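Local structure of amorpha-4,11-diene synthase (Artemisia annua, 4GAX) at residues 41-46 against 262-267. The protein probably cyclises farnesyl diphosphate to sesquiterpene products, as a metal-dependent class I plant sesquiterpene synthase. Numbering follows the deposited sequence.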
ATOM      1  N   PHE A  41      18.837  -4.605 -13.103  1.00 32.04           N
ATOM      2  CA  PHE A  41      18.771  -3.690 -11.968  1.00 33.27           C
ATOM      3  C   PHE A  41      20.023  -3.709 -11.096  1.00 32.97           C
ATOM      4  O   PHE A  41      20.120  -2.932 -10.144  1.00 27.85           O
ATOM      5  CB  PHE A  41      17.553  -3.996 -11.082  1.00 30.72           C
ATOM      6  CG  PHE A  41      16.226  -3.847 -11.783  1.00 33.10           C
ATOM      7  CD1 PHE A  41      15.794  -2.602 -12.233  1.00 27.68           C
ATOM      8  CD2 PHE A  41      15.391  -4.948 -11.957  1.00 26.12           C
ATOM      9  CE1 PHE A  41      14.555  -2.460 -12.861  1.00 29.25           C
ATOM     10  CE2 PHE A  41      14.162  -4.818 -12.588  1.00 30.23           C
ATOM     11  CZ  PHE A  41      13.737  -3.568 -13.036  1.00 34.20           C
ATOM     12  N   LEU A  42      20.970  -4.592 -11.408  1.00 32.75           N
ATOM     13  CA  LEU A  42      22.139  -4.802 -10.544  1.00 30.99           C
ATOM     14  C   LEU A  42      23.024  -3.554 -10.450  1.00 39.76           C
ATOM     15  O   LEU A  42      23.353  -3.081  -9.357  1.00 35.08           O
ATOM     16  CB  LEU A  42      22.959  -6.004 -11.039  1.00 44.42           C
ATOM     17  CG  LEU A  42      23.981  -6.633 -10.079  1.00 58.36           C
ATOM     18  CD1 LEU A  42      25.363  -6.010 -10.219  1.00 66.10           C
ATOM     19  CD2 LEU A  42      23.509  -6.555  -8.627  1.00 52.77           C
ATOM     20  N   ILE A  43      23.409  -3.037 -11.609  1.00 33.17           N
ATOM     21  CA  ILE A  43      24.172  -1.804 -11.695  1.00 38.95           C
ATOM     22  C   ILE A  43      23.271  -0.745 -12.310  1.00 52.60           C
ATOM     23  O   ILE A  43      22.620  -0.989 -13.334  1.00 60.48           O
ATOM     24  CB  ILE A  43      25.426  -1.969 -12.586  1.00 42.59           C
ATOM     25  CG1 ILE A  43      26.347  -3.061 -12.025  1.00 47.53           C
ATOM     26  CG2 ILE A  43      26.173  -0.643 -12.706  1.00 46.71           C
ATOM     27  CD1 ILE A  43      26.928  -2.737 -10.656  1.00 47.01           C
ATOM     28  N   VAL A  44      23.220   0.426 -11.684  1.00 63.69           N
ATOM     29  CA  VAL A  44      22.438   1.523 -12.237  1.00 69.21           C
ATOM     30  C   VAL A  44      23.340   2.590 -12.854  1.00 73.67           C
ATOM     31  O   VAL A  44      24.362   2.977 -12.279  1.00 71.06           O
ATOM     32  CB  VAL A  44      21.441   2.103 -11.202  1.00 92.89           C
ATOM     33  CG1 VAL A  44      21.512   3.623 -11.132  1.00 89.63           C
ATOM     34  CG2 VAL A  44      20.039   1.651 -11.542  1.00 94.60           C
ATOM     35  N   ASP A  45      22.965   3.031 -14.051  1.00 73.99           N
ATOM     36  CA  ASP A  45      23.730   4.028 -14.779  1.00 81.94           C
ATOM     37  C   ASP A  45      22.906   5.300 -14.878  1.00 81.87           C
ATOM     38  O   ASP A  45      23.116   6.107 -15.784  1.00 84.23           O
ATOM     39  CB  ASP A  45      24.055   3.514 -16.186  1.00 90.80           C
ATOM     40  CG  ASP A  45      25.378   4.044 -16.718  1.00 95.80           C
ATOM     41  OD1 ASP A  45      26.405   3.352 -16.548  1.00101.39           O
ATOM     42  OD2 ASP A  45      25.393   5.141 -17.316  1.00 93.32           O
ATOM     43  N   ASN A  46      21.967   5.467 -13.948  1.00 81.97           N
ATOM     44  CA  ASN A  46      21.027   6.585 -13.998  1.00 85.03           C
ATOM     45  C   ASN A  46      21.721   7.932 -14.228  1.00 92.92           C
ATOM     46  O   ASN A  46      22.679   8.288 -13.530  1.00 89.38           O
ATOM     47  CB  ASN A  46      20.081   6.574 -12.787  1.00 78.84           C
ATOM     48  CG  ASN A  46      18.911   5.610 -12.976  1.00 63.49           C
ATOM     49  OD1 ASN A  46      19.096   4.386 -13.046  1.00 60.10           O
ATOM     50  ND2 ASN A  46      17.699   6.161 -13.065  1.00 50.51           N
ATOM     51  N   LEU A 262      19.870  -3.489  -3.129  1.00 20.80           N
ATOM     52  CA  LEU A 262      19.194  -4.721  -2.743  1.00 20.47           C
ATOM     53  C   LEU A 262      19.568  -5.893  -3.623  1.00 22.91           C
ATOM     54  O   LEU A 262      19.667  -7.031  -3.139  1.00 21.87           O
ATOM     55  CB  LEU A 262      17.681  -4.519  -2.741  1.00 21.79           C
ATOM     56  CG  LEU A 262      17.217  -3.783  -1.495  1.00 24.81           C
ATOM     57  CD1 LEU A 262      15.829  -3.187  -1.743  1.00 27.94           C
ATOM     58  CD2 LEU A 262      17.196  -4.744  -0.291  1.00 24.54           C
ATOM     59  N   SER A 263      19.774  -5.615  -4.911  1.00 20.75           N
ATOM     60  CA  SER A 263      20.135  -6.650  -5.869  1.00 29.32           C
ATOM     61  C   SER A 263      21.503  -7.210  -5.543  1.00 27.37           C
ATOM     62  O   SER A 263      21.714  -8.420  -5.655  1.00 24.81           O
ATOM     63  CB  SER A 263      20.085  -6.125  -7.311  1.00 31.87           C
ATOM     64  OG  SER A 263      18.766  -5.715  -7.633  1.00 31.32           O
ATOM     65  N   LYS A 264      22.429  -6.340  -5.134  1.00 22.48           N
ATOM     66  CA  LYS A 264      23.790  -6.790  -4.796  1.00 31.22           C
ATOM     67  C   LYS A 264      23.787  -7.646  -3.536  1.00 24.94           C
ATOM     68  O   LYS A 264      24.407  -8.708  -3.495  1.00 29.04           O
ATOM     69  CB  LYS A 264      24.743  -5.604  -4.612  1.00 35.53           C
ATOM     70  CG  LYS A 264      25.400  -5.158  -5.899  1.00 54.24           C
ATOM     71  CD  LYS A 264      25.806  -3.695  -5.845  1.00 61.08           C
ATOM     72  CE  LYS A 264      25.863  -3.103  -7.244  1.00 61.24           C
ATOM     73  NZ  LYS A 264      26.314  -1.686  -7.233  1.00 66.10           N
ATOM     74  N   TRP A 265      23.100  -7.149  -2.512  1.00 23.66           N
ATOM     75  CA  TRP A 265      22.878  -7.882  -1.267  1.00 30.12           C
ATOM     76  C   TRP A 265      22.302  -9.272  -1.526  1.00 32.66           C
ATOM     77  O   TRP A 265      22.803 -10.273  -0.995  1.00 25.62           O
ATOM     78  CB  TRP A 265      21.908  -7.085  -0.402  1.00 24.29           C
ATOM     79  CG  TRP A 265      21.479  -7.729   0.898  1.00 26.63           C
ATOM     80  CD1 TRP A 265      22.164  -7.721   2.092  1.00 26.91           C
ATOM     81  CD2 TRP A 265      20.234  -8.406   1.156  1.00 25.60           C
ATOM     82  NE1 TRP A 265      21.433  -8.376   3.061  1.00 24.67           N
ATOM     83  CE2 TRP A 265      20.247  -8.802   2.515  1.00 27.34           C
ATOM     84  CE3 TRP A 265      19.120  -8.726   0.363  1.00 21.91           C
ATOM     85  CZ2 TRP A 265      19.178  -9.491   3.102  1.00 21.88           C
ATOM     86  CZ3 TRP A 265      18.064  -9.410   0.941  1.00 25.30           C
ATOM     87  CH2 TRP A 265      18.096  -9.784   2.300  1.00 24.02           C
ATOM     88  N   TRP A 266      21.252  -9.329  -2.345  1.00 26.12           N
ATOM     89  CA  TRP A 266      20.578 -10.592  -2.652  1.00 26.69           C
ATOM     90  C   TRP A 266      21.484 -11.530  -3.440  1.00 27.28           C
ATOM     91  O   TRP A 266      21.544 -12.736  -3.171  1.00 25.71           O
ATOM     92  CB  TRP A 266      19.267 -10.338  -3.430  1.00 24.72           C
ATOM     93  CG  TRP A 266      18.471 -11.593  -3.658  1.00 24.99           C
ATOM     94  CD1 TRP A 266      18.163 -12.172  -4.860  1.00 28.17           C
ATOM     95  CD2 TRP A 266      17.918 -12.453  -2.648  1.00 20.25           C
ATOM     96  NE1 TRP A 266      17.433 -13.325  -4.660  1.00 28.99           N
ATOM     97  CE2 TRP A 266      17.275 -13.520  -3.311  1.00 29.67           C
ATOM     98  CE3 TRP A 266      17.908 -12.424  -1.246  1.00 33.70           C
ATOM     99  CZ2 TRP A 266      16.617 -14.545  -2.618  1.00 26.80           C
ATOM    100  CZ3 TRP A 266      17.253 -13.432  -0.561  1.00 32.83           C
ATOM    101  CH2 TRP A 266      16.614 -14.482  -1.248  1.00 30.19           C
ATOM    102  N   LYS A 267      22.178 -10.978  -4.429  1.00 27.90           N
ATOM    103  CA  LYS A 267      23.074 -11.780  -5.245  1.00 28.74           C
ATOM    104  C   LYS A 267      24.200 -12.379  -4.403  1.00 32.38           C
ATOM    105  O   LYS A 267      24.683 -13.474  -4.689  1.00 29.72           O
ATOM    106  CB  LYS A 267      23.665 -10.945  -6.382  1.00 26.51           C
ATOM    107  CG  LYS A 267      24.725 -11.698  -7.199  1.00 33.60           C
ATOM    108  CD  LYS A 267      25.366 -10.795  -8.246  1.00 44.74           C
ATOM    109  CE  LYS A 267      26.525 -11.500  -8.951  1.00 49.38           C
ATOM    110  NZ  LYS A 267      26.081 -12.770  -9.580  1.00 53.43           N
TER
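With CG anti to its backbone N (chi1 -163°), Leu42 reaches the helix, while Lys264, extended beyond CG, stretches across Leu42 towards Ile43. The contact lays the N-terminal segment of the all-helical terpene synthase fold, in the loop preceding helix 52-71, over one side of helix 238-269. The nearest CA atoms, those of Leu42 and Ser263, are 5.4 Å apart. No hydrogen bond joins 41-46 to 262-267; side-chain contact is mainly carbon on carbon: Leu42 CD2 sits 3.6 Å from Lys264 CG and 3.7 Å from Ser263 CB, and the Leu42 and Lys264 side chains cross at about a right angle. The Leu42 carbonyl is nevertheless tied to this helix, because its O hydrogen-bonds to Ser260 OG. Ser263 OG, anti to its carbonyl carbon (chi1 -62°), hydrogen-bonds to Leu259 O one turn earlier; at 4.0 Å, Phe41 O is too far from this OG for a hydrogen bond. Phe41 turns its ring away from 262-267 and rests on Leu259 and Arg256 of the same helix and on Val283 of helix 282-292. On the more exposed side, Ile43 crosses Lys264 obliquely, its CD1 lying 3.6 Å from Lys264 CE, a methylene also within 3.3 Å of Leu42 O.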